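Local coordinates for protein prolyl-tRNA synthetase (Naegleria fowleri, PDB 6NAB) that probably charges tRNA(Pro) with proline in an ATP-dependent reaction that passes through a prolyl-adenylate intermediate, at residues 189-194 against 267-272. Sequence-based numbering, arbitrary orientation.
Sequences ELYKRV and NSWGLS. With AMP (adenosine monophosphate), chain M; PRO (proline), chain N.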
loop_
_atom_site.group_PDB
_atom_site.type_symbol
_atom_site.label_atom_id
_atom_site.label_comp_id
_atom_site.label_asym_id
_atom_site.label_seq_id
_atom_site.Cartn_x
_atom_site.Cartn_y
_atom_site.Cartn_z
ATOM N N GLU B 189 17.814 -7.884 -12.493
ATOM C CA GLU B 189 18.512 -8.664 -11.467
ATOM C C GLU B 189 17.770 -8.627 -10.127
ATOM O O GLU B 189 17.746 -9.629 -9.401
ATOM C CB GLU B 189 19.959 -8.164 -11.323
ATOM C CG GLU B 189 20.716 -8.656 -10.089
ATOM C CD GLU B 189 21.042 -10.151 -10.087
ATOM O OE1 GLU B 189 20.829 -10.846 -11.107
ATOM O OE2 GLU B 189 21.523 -10.634 -9.045
ATOM N N LEU B 190 17.161 -7.482 -9.776
ATOM C CA LEU B 190 16.375 -7.408 -8.541
ATOM C C LEU B 190 15.161 -8.328 -8.592
ATOM O O LEU B 190 14.792 -8.936 -7.578
ATOM C CB LEU B 190 15.930 -5.966 -8.253
ATOM C CG LEU B 190 16.959 -4.996 -7.684
ATOM C CD1 LEU B 190 16.304 -3.672 -7.226
ATOM C CD2 LEU B 190 17.746 -5.647 -6.534
ATOM N N TYR B 191 14.503 -8.416 -9.753
ATOM C CA TYR B 191 13.396 -9.351 -9.894
ATOM C C TYR B 191 13.878 -10.793 -9.762
ATOM O O TYR B 191 13.203 -11.630 -9.145
ATOM C CB TYR B 191 12.700 -9.131 -11.237
ATOM C CG TYR B 191 11.920 -7.838 -11.336
ATOM C CD1 TYR B 191 11.549 -7.119 -10.193
ATOM C CD2 TYR B 191 11.569 -7.320 -12.570
ATOM C CE1 TYR B 191 10.823 -5.935 -10.303
ATOM C CE2 TYR B 191 10.851 -6.149 -12.686
ATOM C CZ TYR B 191 10.486 -5.456 -11.553
ATOM O OH TYR B 191 9.775 -4.289 -11.684
ATOM N N LYS B 192 15.033 -11.107 -10.357
ATOM C CA LYS B 192 15.625 -12.428 -10.160
ATOM C C LYS B 192 15.854 -12.715 -8.680
ATOM O O LYS B 192 15.595 -13.829 -8.202
ATOM C CB LYS B 192 16.938 -12.530 -10.934
ATOM C CG LYS B 192 17.738 -13.804 -10.697
ATOM C CD LYS B 192 18.886 -13.547 -9.749
ATOM C CE LYS B 192 19.871 -14.698 -9.757
ATOM N NZ LYS B 192 21.084 -14.309 -9.001
ATOM N N ARG B 193 16.345 -11.727 -7.943
ATOM C CA ARG B 193 16.614 -11.947 -6.526
ATOM C C ARG B 193 15.323 -12.137 -5.736
ATOM O O ARG B 193 15.270 -12.990 -4.840
ATOM C CB ARG B 193 17.443 -10.789 -5.976
ATOM C CG ARG B 193 18.859 -10.747 -6.554
ATOM C CD ARG B 193 19.668 -9.621 -5.941
ATOM N NE ARG B 193 19.783 -9.823 -4.508
ATOM C CZ ARG B 193 19.972 -8.861 -3.614
ATOM N NH1 ARG B 193 20.087 -7.580 -3.979
ATOM N NH2 ARG B 193 20.045 -9.194 -2.340
ATOM N N VAL B 194 14.262 -11.384 -6.060
ATOM C CA VAL B 194 12.975 -11.619 -5.394
ATOM C C VAL B 194 12.551 -13.075 -5.566
ATOM O O VAL B 194 12.222 -13.768 -4.590
ATOM C CB VAL B 194 11.882 -10.670 -5.925
ATOM C CG1 VAL B 194 10.519 -11.134 -5.422
ATOM C CG2 VAL B 194 12.110 -9.234 -5.461
ATOM N N ASN B 267 12.605 4.306 -18.790
ATOM C CA ASN B 267 12.296 2.907 -18.510
ATOM C C ASN B 267 11.018 2.846 -17.686
ATOM O O ASN B 267 10.667 3.795 -16.977
ATOM C CB ASN B 267 13.393 2.202 -17.684
ATOM C CG ASN B 267 14.770 2.276 -18.310
ATOM O OD1 ASN B 267 14.926 2.253 -19.532
ATOM N ND2 ASN B 267 15.794 2.368 -17.457
ATOM N N SER B 268 10.346 1.703 -17.739
ATOM C CA SER B 268 9.362 1.372 -16.721
ATOM C C SER B 268 9.475 -0.115 -16.415
ATOM O O SER B 268 9.931 -0.904 -17.250
ATOM C CB SER B 268 7.922 1.779 -17.134
ATOM O OG SER B 268 7.420 0.987 -18.198
ATOM N N TRP B 269 9.131 -0.488 -15.183
ATOM C CA TRP B 269 9.341 -1.869 -14.761
ATOM C C TRP B 269 8.329 -2.216 -13.677
ATOM O O TRP B 269 8.054 -1.401 -12.790
ATOM C CB TRP B 269 10.786 -2.102 -14.266
ATOM C CG TRP B 269 11.507 -0.869 -13.754
ATOM C CD1 TRP B 269 12.220 0.029 -14.492
ATOM C CD2 TRP B 269 11.559 -0.394 -12.387
ATOM N NE1 TRP B 269 12.723 1.034 -13.670
ATOM C CE2 TRP B 269 12.344 0.780 -12.378
ATOM C CE3 TRP B 269 11.053 -0.877 -11.171
ATOM C CZ2 TRP B 269 12.600 1.507 -11.201
ATOM C CZ3 TRP B 269 11.304 -0.159 -10.004
ATOM C CH2 TRP B 269 12.078 1.021 -10.031
ATOM N N GLY B 270 7.789 -3.431 -13.756
ATOM C CA GLY B 270 6.733 -3.858 -12.856
ATOM C C GLY B 270 6.774 -5.309 -12.406
ATOM O O GLY B 270 7.066 -6.221 -13.188
ATOM N N LEU B 271 6.458 -5.527 -11.135
ATOM C CA LEU B 271 6.376 -6.847 -10.517
ATOM C C LEU B 271 5.075 -6.904 -9.718
ATOM O O LEU B 271 4.788 -5.974 -8.952
ATOM C CB LEU B 271 7.587 -7.071 -9.592
ATOM C CG LEU B 271 7.745 -8.421 -8.883
ATOM C CD1 LEU B 271 8.317 -9.434 -9.875
ATOM C CD2 LEU B 271 8.597 -8.323 -7.614
ATOM N N SER B 272 4.304 -7.992 -9.856
ATOM C CA SER B 272 2.950 -8.034 -9.295
ATOM C C SER B 272 2.751 -9.239 -8.377
ATOM O O SER B 272 3.639 -10.081 -8.198
ATOM C CB SER B 272 1.885 -8.080 -10.397
ATOM O OG SER B 272 1.726 -9.405 -10.895
HETATM P P AMP M . 3.160 -6.842 -18.641
HETATM O O1P AMP M . 2.561 -5.407 -18.954
HETATM O O2P AMP M . 2.468 -8.075 -19.299
HETATM O O3P AMP M . 4.662 -6.787 -18.896
HETATM O "O5'" AMP M . 3.110 -7.119 -17.070
HETATM C "C5'" AMP M . 3.616 -6.179 -16.125
HETATM C "C4'" AMP M . 3.679 -6.781 -14.746
HETATM O "O4'" AMP M . 2.326 -7.093 -14.313
HETATM C "C3'" AMP M . 4.463 -8.086 -14.664
HETATM O "O3'" AMP M . 5.119 -8.180 -13.398
HETATM C "C2'" AMP M . 3.369 -9.153 -14.802
HETATM O "O2'" AMP M . 3.693 -10.385 -14.208
HETATM C "C1'" AMP M . 2.181 -8.488 -14.110
HETATM N N9 AMP M . 0.858 -8.859 -14.637
HETATM C C8 AMP M . 0.359 -8.557 -15.876
HETATM N N7 AMP M . -0.918 -8.828 -16.021
HETATM C C5 AMP M . -1.281 -9.358 -14.795
HETATM C C6 AMP M . -2.513 -9.820 -14.287
HETATM N N6 AMP M . -3.658 -9.804 -14.983
HETATM N N1 AMP M . -2.538 -10.278 -13.013
HETATM C C2 AMP M . -1.405 -10.263 -12.304
HETATM N N3 AMP M . -0.187 -9.845 -12.672
HETATM C C4 AMP M . -0.194 -9.399 -13.931
HETATM N N PRO N . 4.162 -0.306 -16.963
HETATM C CA PRO N . 4.831 -1.515 -17.458
HETATM C C PRO N . 3.840 -2.645 -17.734
HETATM O O PRO N . 4.235 -3.747 -18.137
HETATM C CB PRO N . 5.788 -1.888 -16.315
HETATM C CG PRO N . 5.152 -1.263 -15.076
HETATM C CD PRO N . 4.561 0.025 -15.580
HETATM O OXT PRO N . 2.624 -2.470 -17.573
#
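Tyr191 carries most of the meeting between helix 189-194 and strand 267-272, running its ring past Leu271 until the hydroxyl end arrives beside Trp269 and the strand backbone. With CG anti to its own carbonyl carbon (chi1 -70°), the ring leaves the helix on the side of the strand. CE1 packs on Leu271 CB at 3.5 Å, and Leu271 CD1 lies over one face, 4.0 Å above the plane and offset toward the rim. At the far end, Tyr191 OH sits 3.5 Å from Trp269 CB and meets the indole at its edge, near the plane. The same OH is 3.0 Å from Gly270 N, but the angle is poor for a hydrogen bond; the hydroxyl is instead bonded to Gln168 of the adjoining antiparallel strand 164-174, which also pairs with the backbone of Leu271. The pair belongs to the class II synthetase core, in which an antiparallel sheet is flanked by helices; here the helix covers one side of the strand and AMP and proline lie on the other. Helix and strand run nearly parallel, their axes 10.2 Å apart at an angle of 8°. Gly270 binds the ribose through its carbonyl, AMP O3' donating to Gly270 O at 2.8 Å, and, with no side chain, lets the bound proline lie close against the strand. Ser272 OG donates to adenine N3 of AMP and also caps the backbone N of Arg274. Nearly one turn beyond Tyr191, Val194 reaches Leu271 tip to tip, CG1 against CD2 at 4.0 Å, with Phe61 of helix 49-68 also packing on the valine.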